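Local atomic coordinates of multi-copper Oxidase CueO (Ochrobactrum, PDB entry 6EVG), a protein that oxidises lignin model compounds and lignosulfonate as a laccase-like multi-copper oxidase, probably passing the electrons to dioxygen. Residues 247-252 against 266-271. Numbering follows the deposited sequence.
Sequences ASDGGF and PGERYE. With EDO (1,2-ethanediol), chain D.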
ATOM      1  N   ALA A 247     -13.596   2.531  -3.933  1.00  7.86           N
ATOM      2  CA  ALA A 247     -12.340   2.685  -4.700  1.00  7.62           C
ATOM      3  C   ALA A 247     -11.339   1.700  -4.174  1.00  7.35           C
ATOM      4  O   ALA A 247     -11.348   1.286  -3.028  1.00  7.31           O
ATOM      5  CB  ALA A 247     -11.779   4.095  -4.531  1.00  8.42           C
ATOM      6  N   SER A 248     -10.388   1.364  -5.084  1.00  7.61           N
ATOM      7  CA  SER A 248      -9.138   0.700  -4.669  1.00  7.64           C
ATOM      8  C   SER A 248      -7.947   1.526  -5.191  1.00  7.37           C
ATOM      9  O   SER A 248      -8.103   2.736  -5.407  1.00  8.17           O
ATOM     10  CB  SER A 248      -9.111  -0.783  -5.063  1.00  8.25           C
ATOM     11  OG  SER A 248      -8.006  -1.468  -4.463  1.00  7.99           O
ATOM     12  N   ASP A 249      -6.808   0.880  -5.363  1.00  7.41           N
ATOM     13  CA  ASP A 249      -5.510   1.577  -5.562  1.00  7.43           C
ATOM     14  C   ASP A 249      -5.602   2.661  -6.619  1.00  7.47           C
ATOM     15  O   ASP A 249      -5.017   3.748  -6.466  1.00  8.32           O
ATOM     16  CB  ASP A 249      -4.478   0.537  -6.054  1.00  7.10           C
ATOM     17  CG  ASP A 249      -4.461  -0.763  -5.325  1.00  7.35           C
ATOM     18  OD1 ASP A 249      -4.776  -0.846  -4.121  1.00  8.72           O
ATOM     19  OD2 ASP A 249      -4.123  -1.782  -6.030  1.00  7.91           O
ATOM     20  N   GLY A 250      -6.212   2.339  -7.767  1.00  7.34           N
ATOM     21  CA  GLY A 250      -6.248   3.175  -8.920  1.00  7.99           C
ATOM     22  C   GLY A 250      -7.483   4.016  -9.076  1.00  8.01           C
ATOM     23  O   GLY A 250      -7.668   4.623 -10.153  1.00  9.04           O
ATOM     24  N   GLY A 251      -8.330   4.052  -8.054  1.00  7.79           N
ATOM     25  CA  GLY A 251      -9.465   4.951  -8.043  1.00  8.36           C
ATOM     26  C   GLY A 251     -10.823   4.272  -8.006  1.00  7.58           C
ATOM     27  O   GLY A 251     -10.965   3.114  -7.561  1.00  8.12           O
ATOM     28  N   PHE A 252     -11.816   5.044  -8.374  1.00  8.14           N
ATOM     29  CA  PHE A 252     -13.218   4.666  -8.130  1.00  8.58           C
ATOM     30  C   PHE A 252     -13.630   3.508  -8.987  1.00  9.24           C
ATOM     31  O   PHE A 252     -13.183   3.305 -10.129  1.00 10.71           O
ATOM     32  CB  PHE A 252     -14.124   5.872  -8.337  1.00  9.65           C
ATOM     33  CG  PHE A 252     -13.863   7.002  -7.417  1.00  9.60           C
ATOM     34  CD1 PHE A 252     -13.956   6.841  -6.031  1.00  9.61           C
ATOM     35  CD2 PHE A 252     -13.423   8.269  -7.897  1.00 11.08           C
ATOM     36  CE1 PHE A 252     -13.692   7.864  -5.173  1.00 11.11           C
ATOM     37  CE2 PHE A 252     -13.151   9.292  -6.993  1.00 12.03           C
ATOM     38  CZ  PHE A 252     -13.278   9.098  -5.641  1.00 12.57           C
ATOM     39  N   PRO A 266      -0.603  -6.237   1.933  1.00  7.77           N
ATOM     40  CA  PRO A 266       0.363  -5.127   1.987  1.00  7.58           C
ATOM     41  C   PRO A 266       0.462  -4.371   0.677  1.00  7.13           C
ATOM     42  O   PRO A 266       0.702  -4.969  -0.374  1.00  7.99           O
ATOM     43  CB  PRO A 266       1.666  -5.831   2.376  1.00  8.38           C
ATOM     44  CG  PRO A 266       1.192  -6.994   3.232  1.00  8.94           C
ATOM     45  CD  PRO A 266      -0.052  -7.467   2.523  1.00  8.37           C
ATOM     46  N   GLY A 267       0.339  -3.047   0.785  1.00  7.31           N
ATOM     47  CA  GLY A 267       0.392  -2.187  -0.379  1.00  7.59           C
ATOM     48  C   GLY A 267      -0.910  -1.839  -1.022  1.00  6.94           C
ATOM     49  O   GLY A 267      -0.971  -0.844  -1.772  1.00  7.87           O
ATOM     50  N   GLU A 268      -1.967  -2.608  -0.759  1.00  7.27           N
ATOM     51  CA  GLU A 268      -3.284  -2.300  -1.273  1.00  7.40           C
ATOM     52  C   GLU A 268      -3.942  -1.198  -0.474  1.00  6.47           C
ATOM     53  O   GLU A 268      -3.723  -1.038   0.728  1.00  7.33           O
ATOM     54  CB  GLU A 268      -4.205  -3.537  -1.241  1.00  7.75           C
ATOM     55  CG  GLU A 268      -3.831  -4.674  -2.168  1.00  8.61           C
ATOM     56  CD  GLU A 268      -4.991  -5.687  -2.202  1.00  8.48           C
ATOM     57  OE1 GLU A 268      -5.039  -6.541  -1.286  1.00  8.90           O
ATOM     58  OE2 GLU A 268      -5.830  -5.568  -3.132  1.00  8.89           O
ATOM     59  N   ARG A 269      -4.827  -0.507  -1.213  1.00  6.69           N
ATOM     60  CA  ARG A 269      -5.694   0.508  -0.606  1.00  7.13           C
ATOM     61  C   ARG A 269      -7.127   0.236  -0.996  1.00  7.10           C
ATOM     62  O   ARG A 269      -7.418  -0.112  -2.139  1.00  7.56           O
ATOM     63  CB  ARG A 269      -5.348   1.952  -1.063  1.00  7.35           C
ATOM     64  CG  ARG A 269      -4.000   2.479  -0.580  1.00  7.79           C
ATOM     65  CD  ARG A 269      -2.816   2.057  -1.436  1.00  7.41           C
ATOM     66  NE  ARG A 269      -2.845   2.724  -2.725  1.00  6.90           N
ATOM     67  CZ  ARG A 269      -2.267   2.260  -3.823  1.00  6.65           C
ATOM     68  NH1 ARG A 269      -1.632   1.078  -3.833  1.00  7.13           N
ATOM     69  NH2 ARG A 269      -2.303   2.991  -4.942  1.00  7.13           N
ATOM     70  N   TYR A 270      -8.054   0.491  -0.058  1.00  7.16           N
ATOM     71  CA  TYR A 270      -9.475   0.520  -0.373  1.00  7.38           C
ATOM     72  C   TYR A 270     -10.089   1.725   0.357  1.00  7.23           C
ATOM     73  O   TYR A 270      -9.814   1.955   1.543  1.00  8.70           O
ATOM     74  CB  TYR A 270     -10.198  -0.743   0.085  1.00  7.75           C
ATOM     75  CG  TYR A 270      -9.817  -1.964  -0.731  1.00  7.64           C
ATOM     76  CD1 TYR A 270     -10.457  -2.240  -1.923  1.00  7.92           C
ATOM     77  CD2 TYR A 270      -8.787  -2.796  -0.348  1.00  8.17           C
ATOM     78  CE1 TYR A 270     -10.097  -3.359  -2.684  1.00  8.70           C
ATOM     79  CE2 TYR A 270      -8.426  -3.910  -1.090  1.00  9.20           C
ATOM     80  CZ  TYR A 270      -9.083  -4.162  -2.256  1.00  9.13           C
ATOM     81  OH  TYR A 270      -8.707  -5.248  -3.072  1.00 10.78           O
ATOM     82  N   GLU A 271     -10.960   2.432  -0.361  1.00  6.90           N
ATOM     83  CA  GLU A 271     -11.781   3.488   0.275  1.00  7.11           C
ATOM     84  C   GLU A 271     -13.190   2.923   0.456  1.00  7.49           C
ATOM     85  O   GLU A 271     -13.771   2.383  -0.512  1.00  8.14           O
ATOM     86  CB  GLU A 271     -11.824   4.740  -0.569  1.00  7.69           C
ATOM     87  CG  GLU A 271     -10.465   5.339  -0.916  1.00  8.80           C
ATOM     88  CD  GLU A 271     -10.547   6.645  -1.645  1.00 10.28           C
ATOM     89  OE1 GLU A 271     -11.336   7.508  -1.255  1.00 15.60           O
ATOM     90  OE2 GLU A 271      -9.848   6.792  -2.654  1.00 13.38           O
TER
HETATM   91  C1  EDO D 603      -7.447  -8.476  -4.732  1.00 11.33           C
HETATM   92  O1  EDO D 603      -6.156  -8.065  -4.290  1.00 10.57           O
HETATM   93  C2  EDO D 603      -7.364  -9.871  -5.305  1.00 11.12           C
HETATM   94  O2  EDO D 603      -7.036 -10.863  -4.318  1.00 12.59           O
HETATM   95  O   HOH W   1      -8.339   5.388  -4.474  1.00  9.92           O
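The carboxylate of Asp249 takes the backbone amide of Arg269, and its CB and carboxylate also meet the guanidinium. The amide of Arg269 points almost straight at the carboxylate, its N lying 2.9 Å from OD1 of Asp249 with an angle of 170° at the hydrogen. The arginine chain, bent at chi2 and chi3, then folds back and lays one guanidinium face over CB of Asp249, which sits 3.5 Å from NH2 of Arg269. The two charged planes are nearly parallel, 18° apart, and the 3.7 Å separation of OD1 of Asp249 from NH1 of Arg269 is a long salt bridge of charge alone. NH1 of Arg269 instead donates in the guanidinium plane to Gly267 O, at 2.9 Å. One residue earlier, at the end of strand 243-248, Ser248 holds OG anti to its backbone N (chi1 -170°), which lets the hydroxyl give a 2.8 Å bond to Arg269 O while lying over one face of the Tyr270 ring. Beyond it, Glu271 N binds Ala247 O at 2.9 Å, with a weak return bond, and a water joins Ser248 O to OE2 of Glu271, whose OE1 pairs with Arg221. Lys461 bridges Asp249 and Glu268, whereas Asp462, just before strand 463-466, and Phe127 O of strand 126-131 hold the guanidinium. An alanine at Arg269 would probably leave Asp462 without its charged mate and open a gap beside Asp249. Strand 243-248 pairs antiparallel with strand 269-275, and the type I turn from Ser248 to Gly251 leads on to neighbouring strand 251-259, within a cupredoxin-like beta domain here facing flanking copper-oxidase domains.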